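PDB 6KXT: protein BONZAI 1 from Arabidopsis thaliana, which binds phospholipids in a calcium-dependent manner and restrains cell death and defense responses, this chain being its second C2 domain, C2B. Local coordinates for residues K93-S105 with G114-G126. Residues are numbered along the deposited sequence; the frame is centred on the assembly and turned at random. Where two conformers were deposited one is given.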
ATOM      1  N   LYS A  93       8.505  17.725   0.676  1.00 37.31           N
ATOM      2  CA  LYS A  93       9.121  16.658   1.506  1.00 38.26           C
ATOM      3  C   LYS A  93       8.023  16.021   2.368  1.00 25.59           C
ATOM      4  O   LYS A  93       7.621  16.581   3.407  1.00 29.54           O
ATOM      5  CB  LYS A  93      10.310  17.102   2.360  1.00 43.54           C
ATOM      6  CG  LYS A  93      11.182  15.925   2.792  1.00 49.21           C
ATOM      7  CD  LYS A  93      12.549  16.310   3.339  1.00 64.63           C
ATOM      8  CE  LYS A  93      13.461  15.121   3.567  1.00 75.67           C
ATOM      9  NZ  LYS A  93      14.818  15.529   4.014  1.00 67.55           N
ATOM     10  N   HIS A  94       7.533  14.902   1.861  1.00 29.36           N
ATOM     11  CA  HIS A  94       6.365  14.192   2.417  1.00 23.95           C
ATOM     12  C   HIS A  94       6.806  13.348   3.597  1.00 29.85           C
ATOM     13  O   HIS A  94       7.735  12.532   3.448  1.00 37.97           O
ATOM     14  CB  HIS A  94       5.718  13.372   1.314  1.00 23.42           C
ATOM     15  CG  HIS A  94       5.505  14.181   0.076  1.00 22.91           C
ATOM     16  ND1 HIS A  94       4.887  15.422   0.125  1.00 24.32           N
ATOM     17  CD2 HIS A  94       5.759  13.938  -1.234  1.00 23.69           C
ATOM     18  CE1 HIS A  94       4.809  15.930  -1.086  1.00 26.41           C
ATOM     19  NE2 HIS A  94       5.288  15.029  -1.942  1.00 24.41           N
ATOM     20  N   SER A  95       6.056  13.415   4.686  1.00 21.36           N
ATOM     21  CA  SER A  95       6.476  12.674   5.898  0.60 19.67           C
ATOM     22  C   SER A  95       5.828  11.300   5.959  1.00 18.36           C
ATOM     23  O   SER A  95       4.687  11.131   5.516  1.00 20.53           O
ATOM     24  CB  SER A  95       6.236  13.419   7.141  0.60 20.66           C
ATOM     25  OG  SER A  95       4.892  13.843   7.229  0.60 26.05           O
ATOM     26  N   LEU A  96       6.598  10.351   6.445  1.00 17.07           N
ATOM     27  CA  LEU A  96       6.137   8.953   6.573  1.00 16.15           C
ATOM     28  C   LEU A  96       5.113   8.824   7.690  1.00 15.22           C
ATOM     29  O   LEU A  96       5.400   9.216   8.848  1.00 18.42           O
ATOM     30  CB  LEU A  96       7.337   8.055   6.837  1.00 17.01           C
ATOM     31  CG  LEU A  96       7.040   6.559   6.869  1.00 17.26           C
ATOM     32  CD1 LEU A  96       6.445   6.073   5.561  1.00 17.92           C
ATOM     33  CD2 LEU A  96       8.320   5.816   7.202  1.00 19.85           C
ATOM     34  N   ILE A  97       3.962   8.269   7.342  1.00 14.51           N
ATOM     35  CA  ILE A  97       2.915   7.895   8.319  1.00 14.78           C
ATOM     36  C   ILE A  97       3.072   6.426   8.704  1.00 13.90           C
ATOM     37  O   ILE A  97       2.968   6.137   9.898  1.00 15.57           O
ATOM     38  CB  ILE A  97       1.527   8.250   7.760  1.00 14.55           C
ATOM     39  CG1 ILE A  97       1.329   9.771   7.506  1.00 14.94           C
ATOM     40  CG2 ILE A  97       0.456   7.636   8.647  1.00 14.09           C
ATOM     41  CD1 ILE A  97       0.081  10.112   6.702  1.00 15.68           C
ATOM     42  N   GLY A  98       3.327   5.523   7.757  1.00 14.35           N
ATOM     43  CA  GLY A  98       3.444   4.100   8.124  1.00 14.46           C
ATOM     44  C   GLY A  98       3.775   3.250   6.914  1.00 13.41           C
ATOM     45  O   GLY A  98       3.539   3.689   5.791  1.00 13.51           O
ATOM     46  N   LYS A  99       4.341   2.079   7.191  1.00 13.13           N
ATOM     47  CA  LYS A  99       4.797   1.124   6.173  1.00 14.22           C
ATOM     48  C   LYS A  99       4.161  -0.233   6.441  1.00 11.93           C
ATOM     49  O   LYS A  99       4.025  -0.698   7.595  1.00 14.13           O
ATOM     50  CB  LYS A  99       6.319   0.979   6.353  1.00 18.81           C
ATOM     51  CG  LYS A  99       6.997   0.044   5.404  1.00 19.37           C
ATOM     52  CD  LYS A  99       8.496   0.068   5.629  1.00 18.34           C
ATOM     53  CE  LYS A  99       9.138  -0.695   4.494  1.00 23.38           C
ATOM     54  NZ  LYS A  99      10.575  -0.843   4.732  1.00 20.12           N
ATOM     55  N   VAL A 100       3.855  -0.905   5.343  1.00 13.83           N
ATOM     56  CA  VAL A 100       3.473  -2.340   5.276  1.00 14.70           C
ATOM     57  C   VAL A 100       4.313  -3.028   4.187  1.00 14.24           C
ATOM     58  O   VAL A 100       4.662  -2.368   3.205  1.00 15.18           O
ATOM     59  CB  VAL A 100       1.954  -2.374   4.994  1.00 20.42           C
ATOM     60  CG1 VAL A 100       1.476  -3.666   4.368  1.00 25.91           C
ATOM     61  CG2 VAL A 100       1.180  -1.985   6.269  1.00 16.99           C
ATOM     62  N   GLN A 101       4.646  -4.269   4.408  1.00 14.99           N
ATOM     63  CA  GLN A 101       5.305  -5.124   3.406  1.00 16.14           C
ATOM     64  C   GLN A 101       4.438  -6.358   3.196  1.00 17.02           C
ATOM     65  O   GLN A 101       4.335  -7.188   4.103  1.00 21.21           O
ATOM     66  CB  GLN A 101       6.743  -5.417   3.802  1.00 18.26           C
ATOM     67  CG  GLN A 101       7.395  -6.370   2.798  1.00 23.72           C
ATOM     68  CD  GLN A 101       8.844  -6.676   3.090  1.00 28.25           C
ATOM     69  OE1 GLN A 101       9.574  -5.845   3.610  1.00 33.60           O
ATOM     70  NE2 GLN A 101       9.255  -7.875   2.728  1.00 39.40           N
ATOM     71  N   LYS A 102       3.796  -6.445   2.038  1.00 15.61           N
ATOM     72  CA  LYS A 102       2.793  -7.487   1.735  1.00 19.07           C
ATOM     73  C   LYS A 102       2.857  -7.779   0.244  1.00 15.43           C
ATOM     74  O   LYS A 102       3.031  -6.861  -0.539  1.00 15.97           O
ATOM     75  CB  LYS A 102       1.377  -6.986   2.043  1.00 21.37           C
ATOM     76  CG  LYS A 102       1.022  -6.853   3.513  1.00 24.77           C
ATOM     77  CD  LYS A 102       0.511  -8.158   4.078  1.00 25.61           C
ATOM     78  CE  LYS A 102       0.649  -8.267   5.574  1.00 24.90           C
ATOM     79  NZ  LYS A 102       2.055  -8.462   5.986  1.00 27.52           N
ATOM     80  N   SER A 103       2.582  -9.005  -0.163  1.00 15.51           N
ATOM     81  CA  SER A 103       2.388  -9.350  -1.578  1.00 14.73           C
ATOM     82  C   SER A 103       0.943  -9.131  -1.981  1.00 14.13           C
ATOM     83  O   SER A 103       0.069  -8.943  -1.123  1.00 13.95           O
ATOM     84  CB  SER A 103       2.710 -10.790  -1.850  1.00 14.11           C
ATOM     85  OG  SER A 103       1.821 -11.643  -1.128  1.00 15.93           O
ATOM     86  N   LEU A 104       0.644  -9.170  -3.259  1.00 13.29           N
ATOM     87  CA  LEU A 104      -0.763  -9.110  -3.710  1.00 13.49           C
ATOM     88  C   LEU A 104      -1.516 -10.291  -3.102  1.00 14.74           C
ATOM     89  O   LEU A 104      -2.713 -10.118  -2.748  1.00 14.26           O
ATOM     90  CB  LEU A 104      -0.837  -9.102  -5.239  1.00 14.12           C
ATOM     91  CG  LEU A 104      -0.380  -7.857  -5.997  1.00 17.68           C
ATOM     92  CD1 LEU A 104      -0.740  -7.944  -7.482  1.00 18.35           C
ATOM     93  CD2 LEU A 104      -0.926  -6.596  -5.383  1.00 18.82           C
ATOM     94  N   SER A 105      -0.910 -11.487  -3.065  1.00 13.72           N
ATOM     95  CA  SER A 105      -1.566 -12.680  -2.478  1.00 14.09           C
ATOM     96  C   SER A 105      -1.977 -12.345  -1.040  1.00 14.42           C
ATOM     97  O   SER A 105      -3.091 -12.706  -0.572  1.00 15.22           O
ATOM     98  CB  SER A 105      -0.619 -13.868  -2.583  1.00 18.05           C
ATOM     99  OG  SER A 105      -1.250 -14.985  -2.019  1.00 19.32           O
ATOM    100  N   GLY A 114     -11.427  -9.996   5.997  1.00 15.93           N
ATOM    101  CA  GLY A 114     -11.907  -8.733   6.583  1.00 17.59           C
ATOM    102  C   GLY A 114     -11.023  -8.244   7.712  1.00 21.65           C
ATOM    103  O   GLY A 114     -11.543  -7.849   8.812  1.00 26.29           O
ATOM    104  N   GLN A 115      -9.739  -8.372   7.552  1.00 15.41           N
ATOM    105  CA  GLN A 115      -8.747  -8.071   8.598  0.70 14.34           C
ATOM    106  C   GLN A 115      -7.831  -6.959   8.083  1.00 14.10           C
ATOM    107  O   GLN A 115      -7.490  -6.973   6.885  1.00 15.87           O
ATOM    108  CB  GLN A 115      -7.946  -9.337   8.964  0.70 15.81           C
ATOM    109  CG  GLN A 115      -8.762 -10.372   9.775  0.70 19.55           C
ATOM    110  CD  GLN A 115      -8.878 -10.022  11.240  0.70 24.01           C
ATOM    111  OE1 GLN A 115      -7.936 -10.236  11.980  0.70 25.72           O
ATOM    112  NE2 GLN A 115     -10.020  -9.529  11.705  0.70 21.63           N
ATOM    113  N   GLY A 116      -7.383  -6.110   8.976  1.00 11.99           N
ATOM    114  CA  GLY A 116      -6.385  -5.110   8.605  1.00 12.19           C
ATOM    115  C   GLY A 116      -4.963  -5.558   8.924  1.00 13.54           C
ATOM    116  O   GLY A 116      -4.744  -6.606   9.527  1.00 14.43           O
ATOM    117  N   ILE A 117      -4.038  -4.736   8.524  1.00 12.70           N
ATOM    118  CA  ILE A 117      -2.593  -4.891   8.845  1.00 13.80           C
ATOM    119  C   ILE A 117      -2.147  -3.599   9.533  1.00 13.46           C
ATOM    120  O   ILE A 117      -2.298  -2.521   8.913  1.00 12.99           O
ATOM    121  CB  ILE A 117      -1.750  -5.287   7.612  1.00 14.14           C
ATOM    122  CG1 ILE A 117      -0.271  -5.354   7.986  1.00 18.91           C
ATOM    123  CG2 ILE A 117      -1.894  -4.348   6.433  1.00 15.51           C
ATOM    124  CD1 ILE A 117       0.042  -6.479   8.849  1.00 19.43           C
ATOM    125  N   ASN A 118      -1.551  -3.724  10.713  1.00 13.33           N
ATOM    126  CA  ASN A 118      -1.050  -2.519  11.397  1.00 13.13           C
ATOM    127  C   ASN A 118       0.154  -1.932  10.643  1.00 13.08           C
ATOM    128  O   ASN A 118       1.036  -2.688  10.216  1.00 15.13           O
ATOM    129  CB  ASN A 118      -0.695  -2.789  12.838  1.00 14.81           C
ATOM    130  CG  ASN A 118      -1.935  -2.970  13.685  1.00 14.98           C
ATOM    131  OD1 ASN A 118      -2.664  -3.949  13.550  1.00 15.73           O
ATOM    132  ND2 ASN A 118      -2.171  -2.050  14.611  1.00 15.03           N
ATOM    133  N   PHE A 119       0.189  -0.633  10.490  1.00 13.69           N
ATOM    134  CA  PHE A 119       1.385   0.054   9.996  1.00 13.01           C
ATOM    135  C   PHE A 119       2.530  -0.100  10.987  1.00 14.91           C
ATOM    136  O   PHE A 119       2.286  -0.195  12.201  1.00 15.93           O
ATOM    137  CB  PHE A 119       1.053   1.517   9.781  1.00 13.71           C
ATOM    138  CG  PHE A 119       0.275   1.846   8.531  1.00 12.61           C
ATOM    139  CD1 PHE A 119       0.810   1.610   7.279  1.00 15.00           C
ATOM    140  CD2 PHE A 119      -0.992   2.391   8.568  1.00 13.89           C
ATOM    141  CE1 PHE A 119       0.127   1.924   6.098  1.00 13.61           C
ATOM    142  CE2 PHE A 119      -1.676   2.710   7.401  1.00 15.92           C
ATOM    143  CZ  PHE A 119      -1.117   2.476   6.150  1.00 13.72           C
ATOM    144  N   SER A 120       3.728   0.014  10.435  1.00 16.02           N
ATOM    145  CA  SER A 120       4.910   0.191  11.308  0.70 15.56           C
ATOM    146  C   SER A 120       5.860   1.227  10.766  1.00 16.45           C
ATOM    147  O   SER A 120       5.663   1.767   9.669  1.00 16.39           O
ATOM    148  CB  SER A 120       5.625  -1.094  11.549  0.70 18.23           C
ATOM    149  OG  SER A 120       6.265  -1.512  10.359  0.70 22.69           O
ATOM    150  N   LEU A 121       6.770   1.637  11.655  1.00 15.66           N
ATOM    151  CA  LEU A 121       7.809   2.637  11.281  1.00 16.90           C
ATOM    152  C   LEU A 121       9.156   1.982  11.493  1.00 18.28           C
ATOM    153  O   LEU A 121       9.386   1.415  12.566  1.00 18.88           O
ATOM    154  CB  LEU A 121       7.709   3.876  12.159  1.00 18.47           C
ATOM    155  CG  LEU A 121       6.502   4.738  11.840  1.00 19.13           C
ATOM    156  CD1 LEU A 121       6.362   5.841  12.895  1.00 21.24           C
ATOM    157  CD2 LEU A 121       6.553   5.336  10.434  1.00 20.63           C
ATOM    158  N   PRO A 122      10.049   2.038  10.497  1.00 17.89           N
ATOM    159  CA  PRO A 122      11.427   1.604  10.700  1.00 19.60           C
ATOM    160  C   PRO A 122      12.117   2.470  11.769  1.00 18.90           C
ATOM    161  O   PRO A 122      11.821   3.624  11.854  1.00 22.78           O
ATOM    162  CB  PRO A 122      12.052   1.843   9.318  1.00 25.30           C
ATOM    163  CG  PRO A 122      10.897   1.888   8.349  1.00 22.40           C
ATOM    164  CD  PRO A 122       9.806   2.543   9.136  1.00 17.85           C
ATOM    165  N   THR A 123      12.895   1.852  12.659  1.00 23.14           N
ATOM    166  CA  THR A 123      13.473   2.545  13.845  1.00 19.41           C
ATOM    167  C   THR A 123      14.998   2.523  13.837  1.00 24.78           C
ATOM    168  O   THR A 123      15.605   1.630  13.192  1.00 23.51           O
ATOM    169  CB  THR A 123      12.986   1.875  15.123  1.00 23.03           C
ATOM    170  OG1 THR A 123      13.433   0.523  15.107  1.00 26.63           O
ATOM    171  CG2 THR A 123      11.488   1.935  15.209  1.00 22.41           C
ATOM    172  N   GLY A 124      15.570   3.444  14.628  1.00 23.35           N
ATOM    173  CA  GLY A 124      17.041   3.516  14.782  1.00 25.49           C
ATOM    174  C   GLY A 124      17.535   2.766  15.996  1.00 39.25           C
ATOM    175  O   GLY A 124      18.716   2.914  16.329  1.00 42.39           O
ATOM    176  N   ALA A 125      16.654   2.029  16.670  1.00 39.54           N
ATOM    177  CA  ALA A 125      16.982   1.169  17.833  1.00 51.96           C
ATOM    178  C   ALA A 125      15.881   0.115  17.963  1.00 48.20           C
ATOM    179  O   ALA A 125      14.700   0.525  17.944  1.00 41.63           O
ATOM    180  CB  ALA A 125      17.096   2.010  19.086  1.00 50.29           C
ATOM    181  N   GLY A 126      16.252  -1.169  18.038  1.00 69.64           N
ATOM    182  CA  GLY A 126      15.321  -2.298  18.234  1.00 56.74           C
ATOM    183  C   GLY A 126      14.571  -2.635  16.959  1.00 57.60           C
ATOM    184  O   GLY A 126      15.035  -2.214  15.882  1.00 66.04           O
TER
HETATM  185  O   HOH W   1       3.424  -3.158   8.919  1.00 33.24           O
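L96 meets L121 at the start of the contact, CD2 to CD2 at 3.7 Å, the two side chains lying alongside and pointing opposite ways. The same methyl, CD2, also reaches CD of P122. I97 and G98 form a classic beta bulge opposite C85. G98 lies against the F119 ring, its C 3.4 Å from CD1; a CB on this residue would collide with CB of F119. K99 makes the single antiparallel bridge, a hydrogen-bonded pair with S120. K99 N donates to S120 O at 2.8 Å. S120 N donates back to K99 O at 2.9 Å. A water donates to both K99 O and N118 O. This bridge joins edge strand 95-102 of one sheet of the C2 beta-sandwich to strand 117-121 of the other. V100 CG2 touches F119 CD1 at 3.8 Å and I117 CG2 at 3.9 Å. K102 bends at chi2 (-86°) and chi4 (-73°), which turns NZ back to a hydrogen bond with Q101 O, from above the carbonyl plane, and sets CE 3.8 Å from I117 CD1. With an alanine in place of K102, the end of I117 would probably lose this aliphatic cover and Q101 O its lysine donor.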